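Acetyl-CoA acetyltransferase (Mycobacterium smegmatis, PDB 4EGV) is a monomeric thiolase-fold protein with an additional C-terminal domain and may have acyltransferase activity. Local coordinates at residues L307-A311 with K444-T448; T454-Y460 with I472-D478. All coordinates share one frame; numbering follows the deposited sequence.

Contact 1: residues L307-A311 with K444-T448; sequences LLERA and KVAIT
Glu309 and Val445 are joined by a backbone hydrogen bond, from Val445 N to Glu309 O (3.1 Å, N-H...O angle 161°). It is the one hydrogen bond between these two loops. On one side of it the contact is buried, at Leu308 and Arg310. Val445 CG2 rests 3.8 Å from Arg310 O. Ile447 brings its CG1 branch up to the base of Leu308, with CG1 4.1 Å from Leu308 CB. The CD1 end of Ile447 also meets Glu309 CG, where the two side chains cross at about a right angle. The Glu309-Lys444 pair forms the solvent side, and Lys444 is exposed. These two side chains run alongside each other in the same direction. Lys444 CD lies beside the Glu309 carboxylate, nearest OE1, but the chain bends at CG-CD (chi3 -90°). NZ stays 4.9 Å from Glu309 OE1, so no salt bridge forms, and any attraction is probably long-range. Arg482, from strand 482-487, bonds to both segments: it donates from NH1 to Leu308 O and Arg310 O, and its backbone bonds to Ala446 and Thr448. Leu308 touches Ile474 of strand 470-476 and Leu484 of strand 482-487.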
loop_
_atom_site.group_PDB
_atom_site.type_symbol
_atom_site.label_atom_id
_atom_site.label_comp_id
_atom_site.label_asym_id
_atom_site.label_seq_id
_atom_site.Cartn_x
_atom_site.Cartn_y
_atom_site.Cartn_z
ATOM N N LEU A 307 13.281 -9.455 1.350
ATOM C CA LEU A 307 13.414 -8.986 2.688
ATOM C C LEU A 307 14.774 -9.226 3.294
ATOM O O LEU A 307 15.325 -8.375 3.813
ATOM C CB LEU A 307 12.285 -9.519 3.554
ATOM C CG LEU A 307 12.334 -9.148 5.014
ATOM C CD1 LEU A 307 12.345 -7.688 5.153
ATOM C CD2 LEU A 307 11.158 -9.738 5.705
ATOM N N LEU A 308 15.388 -10.346 3.230
ATOM C CA LEU A 308 16.659 -10.435 3.945
ATOM C C LEU A 308 17.922 -9.829 3.275
ATOM O O LEU A 308 19.013 -9.886 3.831
ATOM C CB LEU A 308 16.882 -11.892 4.172
ATOM C CG LEU A 308 16.381 -12.658 5.387
ATOM C CD1 LEU A 308 16.016 -11.900 6.627
ATOM C CD2 LEU A 308 15.578 -13.901 5.068
ATOM N N GLU A 309 17.770 -9.298 2.068
ATOM C CA GLU A 309 18.875 -8.711 1.312
ATOM C C GLU A 309 19.009 -7.208 1.596
ATOM O O GLU A 309 20.053 -6.619 1.348
ATOM C CB GLU A 309 18.668 -8.947 -0.195
ATOM C CG GLU A 309 19.012 -10.364 -0.717
ATOM C CD GLU A 309 18.546 -10.647 -2.186
ATOM O OE1 GLU A 309 18.010 -9.738 -2.896
ATOM O OE2 GLU A 309 18.729 -11.810 -2.633
ATOM N N ARG A 310 17.940 -6.607 2.124
ATOM C CA ARG A 310 17.826 -5.147 2.326
ATOM C C ARG A 310 18.841 -4.602 3.311
ATOM O O ARG A 310 19.041 -5.181 4.379
ATOM C CB ARG A 310 16.410 -4.745 2.774
ATOM C CG ARG A 310 15.363 -5.072 1.785
ATOM C CD ARG A 310 13.984 -4.708 2.226
ATOM N NE ARG A 310 13.041 -5.340 1.308
ATOM C CZ ARG A 310 11.728 -5.380 1.448
ATOM N NH1 ARG A 310 11.127 -4.787 2.477
ATOM N NH2 ARG A 310 11.035 -6.018 0.530
ATOM N N ALA A 311 19.459 -3.477 2.944
ATOM C CA ALA A 311 20.499 -2.829 3.746
ATOM C C ALA A 311 19.996 -2.531 5.176
ATOM O O ALA A 311 20.669 -2.786 6.166
ATOM C CB ALA A 311 21.010 -1.578 3.045
ATOM N N LYS A 444 23.978 -6.247 -1.705
ATOM C CA LYS A 444 22.992 -7.012 -0.960
ATOM C C LYS A 444 23.668 -7.627 0.260
ATOM O O LYS A 444 24.792 -8.097 0.153
ATOM C CB LYS A 444 22.378 -8.090 -1.861
ATOM C CG LYS A 444 21.722 -7.537 -3.144
ATOM C CD LYS A 444 20.998 -8.637 -3.928
ATOM C CE LYS A 444 21.890 -9.348 -4.972
ATOM N NZ LYS A 444 21.459 -8.946 -6.343
ATOM N N VAL A 445 22.996 -7.589 1.415
ATOM C CA VAL A 445 23.450 -8.257 2.653
ATOM C C VAL A 445 23.431 -9.778 2.448
ATOM O O VAL A 445 22.527 -10.309 1.793
ATOM C CB VAL A 445 22.582 -7.845 3.878
ATOM C CG1 VAL A 445 22.984 -8.576 5.131
ATOM C CG2 VAL A 445 22.620 -6.365 4.112
ATOM N N ALA A 446 24.451 -10.457 2.973
ATOM C CA ALA A 446 24.650 -11.889 2.732
ATOM C C ALA A 446 23.806 -12.735 3.685
ATOM O O ALA A 446 23.573 -12.341 4.814
ATOM C CB ALA A 446 26.134 -12.254 2.832
ATOM N N ILE A 447 23.331 -13.881 3.205
ATOM C CA ILE A 447 22.463 -14.785 3.974
ATOM C C ILE A 447 23.162 -16.157 4.135
ATOM O O ILE A 447 23.716 -16.707 3.178
ATOM C CB ILE A 447 21.051 -14.982 3.290
ATOM C CG1 ILE A 447 20.413 -13.636 2.925
ATOM C CG2 ILE A 447 20.109 -15.782 4.188
ATOM C CD1 ILE A 447 19.640 -13.650 1.628
ATOM N N THR A 448 23.164 -16.676 5.356
ATOM C CA THR A 448 23.550 -18.050 5.594
ATOM C C THR A 448 22.269 -18.787 5.940
ATOM O O THR A 448 21.725 -18.598 7.032
ATOM C CB THR A 448 24.543 -18.178 6.779
ATOM O OG1 THR A 448 25.511 -17.121 6.719
ATOM C CG2 THR A 448 25.254 -19.548 6.771
#

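Contact 2: residues T454-Y460 with I472-D478; sequences TGTIETY and IIIGRLD
Ile472 faces Tyr460 through its carbonyl: Ile472 O receives a CA-H...O contact from Tyr460 CA. Ile473 comes next, in a non-hydrogen-bonded pair with Tyr460. Its CG2 packs 3.9 Å from Ile457 CG1, on the face that Leu492 and Leu496 of helix 490-498 cover. Ile474 meets a classic beta bulge. Its O accepts from both Glu458 N (2.9 Å) and Thr459 N (3.2 Å), and its N donates to Thr459 O (2.9 Å). On the other face, Ile474 CD1 lies alongside Thr459 CG2 (3.6 Å), next to Leu197 of helix 191-206. Thr459 OG1 bonds to Leu197 O. Gly475 pairs with Ile457 and brings the chain to Arg476. Arg476 and Thr456 form a hydrogen-bonded pair, with Thr456 N to Arg476 O at 2.9 Å and Arg476 N to Thr456 O at 2.8 Å. At the bulge, Glu458 points toward this strand. Its chain is extended (chi1 -163°, chi2 -175°), and OE1 takes a salt bridge from Arg476 NE (3.1 Å). NE approaches from above the carboxylate plane, while OE1 lies near the guanidinium plane. Beyond Arg476, Leu477 CD2 rests against Thr454 O. Arg482 NE makes a second salt bridge to Glu458 OE1. Two arginines sharing one carboxylate oxygen would probably favour an ionised Glu458, which offsets part of their positive charge.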
loop_
_atom_site.group_PDB
_atom_site.type_symbol
_atom_site.label_atom_id
_atom_site.label_comp_id
_atom_site.label_asym_id
_atom_site.label_seq_id
_atom_site.Cartn_x
_atom_site.Cartn_y
_atom_site.Cartn_z
ATOM N N THR A 454 26.850 -18.704 17.121
ATOM C CA THR A 454 26.406 -17.647 18.000
ATOM C C THR A 454 26.128 -16.373 17.187
ATOM O O THR A 454 26.911 -15.982 16.308
ATOM C CB THR A 454 27.415 -17.410 19.177
ATOM O OG1 THR A 454 26.864 -16.450 20.087
ATOM C CG2 THR A 454 28.798 -16.928 18.685
ATOM N N GLY A 455 25.003 -15.736 17.489
ATOM C CA GLY A 455 24.545 -14.608 16.719
ATOM C C GLY A 455 23.885 -13.555 17.554
ATOM O O GLY A 455 23.657 -13.739 18.735
ATOM N N THR A 456 23.590 -12.438 16.905
ATOM C CA THR A 456 22.912 -11.278 17.503
ATOM C C THR A 456 21.510 -11.116 16.883
ATOM O O THR A 456 21.320 -11.306 15.680
ATOM C CB THR A 456 23.778 -9.959 17.314
ATOM O OG1 THR A 456 25.093 -10.157 17.850
ATOM C CG2 THR A 456 23.135 -8.703 17.984
ATOM N N ILE A 457 20.534 -10.786 17.727
ATOM C CA ILE A 457 19.182 -10.464 17.276
ATOM C C ILE A 457 19.173 -9.101 16.549
ATOM O O ILE A 457 19.567 -8.087 17.121
ATOM C CB ILE A 457 18.207 -10.476 18.451
ATOM C CG1 ILE A 457 18.065 -11.895 18.982
ATOM C CG2 ILE A 457 16.877 -9.952 18.020
ATOM C CD1 ILE A 457 17.219 -12.018 20.202
ATOM N N GLU A 458 18.760 -9.077 15.280
ATOM C CA GLU A 458 18.626 -7.799 14.582
ATOM C C GLU A 458 17.185 -7.307 14.659
ATOM O O GLU A 458 16.933 -6.124 14.884
ATOM C CB GLU A 458 19.128 -7.874 13.132
ATOM C CG GLU A 458 19.374 -6.496 12.531
ATOM C CD GLU A 458 19.755 -6.524 11.070
ATOM O OE1 GLU A 458 19.975 -7.621 10.534
ATOM O OE2 GLU A 458 19.815 -5.450 10.449
ATOM N N THR A 459 16.261 -8.245 14.484
ATOM C CA THR A 459 14.834 -7.996 14.626
ATOM C C THR A 459 14.086 -9.305 14.942
ATOM O O THR A 459 14.638 -10.396 14.876
ATOM C CB THR A 459 14.266 -7.251 13.402
ATOM O OG1 THR A 459 12.908 -6.876 13.639
ATOM C CG2 THR A 459 14.375 -8.093 12.164
ATOM N N TYR A 460 12.828 -9.165 15.316
ATOM C CA TYR A 460 12.057 -10.234 15.910
ATOM C C TYR A 460 10.566 -9.936 15.761
ATOM O O TYR A 460 10.136 -8.797 15.537
ATOM C CB TYR A 460 12.405 -10.367 17.409
ATOM C CG TYR A 460 11.959 -9.178 18.248
ATOM C CD1 TYR A 460 10.762 -9.210 18.970
ATOM C CD2 TYR A 460 12.728 -8.014 18.304
ATOM C CE1 TYR A 460 10.339 -8.124 19.721
ATOM C CE2 TYR A 460 12.316 -6.910 19.061
ATOM C CZ TYR A 460 11.112 -6.975 19.776
ATOM O OH TYR A 460 10.695 -5.891 20.518
ATOM N N ILE A 472 9.898 -15.331 16.038
ATOM C CA ILE A 472 10.634 -15.385 14.793
ATOM C C ILE A 472 11.722 -14.346 14.902
ATOM O O ILE A 472 11.480 -13.203 15.306
ATOM C CB ILE A 472 9.765 -15.019 13.594
ATOM C CG1 ILE A 472 8.371 -15.691 13.669
ATOM C CG2 ILE A 472 10.529 -15.242 12.309
ATOM C CD1 ILE A 472 8.219 -17.033 13.040
ATOM N N ILE A 473 12.928 -14.752 14.551
ATOM C CA ILE A 473 14.076 -13.894 14.695
ATOM C C ILE A 473 14.816 -13.770 13.361
ATOM O O ILE A 473 14.981 -14.750 12.644
ATOM C CB ILE A 473 15.006 -14.433 15.821
ATOM C CG1 ILE A 473 14.235 -14.537 17.131
ATOM C CG2 ILE A 473 16.284 -13.568 15.983
ATOM C CD1 ILE A 473 15.091 -14.797 18.340
ATOM N N ILE A 474 15.233 -12.554 13.022
ATOM C CA ILE A 474 16.311 -12.361 12.062
ATOM C C ILE A 474 17.545 -11.993 12.858
ATOM O O ILE A 474 17.526 -11.057 13.641
ATOM C CB ILE A 474 16.001 -11.261 11.046
ATOM C CG1 ILE A 474 14.862 -11.668 10.112
ATOM C CG2 ILE A 474 17.240 -10.919 10.227
ATOM C CD1 ILE A 474 14.155 -10.520 9.491
ATOM N N GLY A 475 18.611 -12.709 12.604
ATOM C CA GLY A 475 19.855 -12.501 13.297
ATOM C C GLY A 475 21.052 -12.209 12.446
ATOM O O GLY A 475 20.998 -12.207 11.261
ATOM N N ARG A 476 22.148 -11.941 13.098
ATOM C CA ARG A 476 23.366 -11.606 12.437
ATOM C C ARG A 476 24.332 -12.578 12.993
ATOM O O ARG A 476 24.224 -12.938 14.126
ATOM C CB ARG A 476 23.821 -10.264 12.943
ATOM C CG ARG A 476 23.676 -9.101 12.061
ATOM C CD ARG A 476 23.546 -9.390 10.622
ATOM N NE ARG A 476 22.992 -8.197 10.038
ATOM C CZ ARG A 476 23.595 -7.449 9.145
ATOM N NH1 ARG A 476 24.759 -7.802 8.667
ATOM N NH2 ARG A 476 23.027 -6.361 8.731
ATOM N N LEU A 477 25.340 -12.969 12.250
ATOM C CA LEU A 477 26.443 -13.664 12.888
ATOM C C LEU A 477 27.671 -12.785 13.146
ATOM O O LEU A 477 27.615 -11.574 13.074
ATOM C CB LEU A 477 26.843 -14.865 12.082
ATOM C CG LEU A 477 25.793 -15.929 12.064
ATOM C CD1 LEU A 477 26.100 -16.812 10.953
ATOM C CD2 LEU A 477 25.839 -16.663 13.330
ATOM N N ASP A 478 28.787 -13.429 13.442
ATOM C CA ASP A 478 30.052 -12.756 13.541
ATOM C C ASP A 478 30.487 -12.390 12.129
ATOM O O ASP A 478 30.860 -11.283 11.856
ATOM C CB ASP A 478 31.056 -13.681 14.193
ATOM C CG ASP A 478 30.725 -13.987 15.633
ATOM O OD1 ASP A 478 30.180 -13.123 16.311
ATOM O OD2 ASP A 478 31.033 -15.094 16.098
#

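Overall arrangement
From the N terminus, the chain passes strand 294-303 of the nine-stranded sheet and reaches the loop 307-311. Contact 1 closes a long loop here, 132 residues that include helix 317-330, strands 402-409 and 414-421, and helix 432-440. Contact 2 then pairs the two strands of a short hairpin, with only 11 residues between its segments. The two contacts are in series, neither nested nor crossed. They meet where Leu308 CD1 packs on Ile474 CG1 and Val445 CG1 on Arg476 NH1. Contact 1 ties the thiolase-fold part to the loop between helix 432-440 and strand 453-463, in the additional C-terminal region. Contact 2 joins two neighbouring strands of its five-stranded antiparallel sheet, consistent with an OB-type fold.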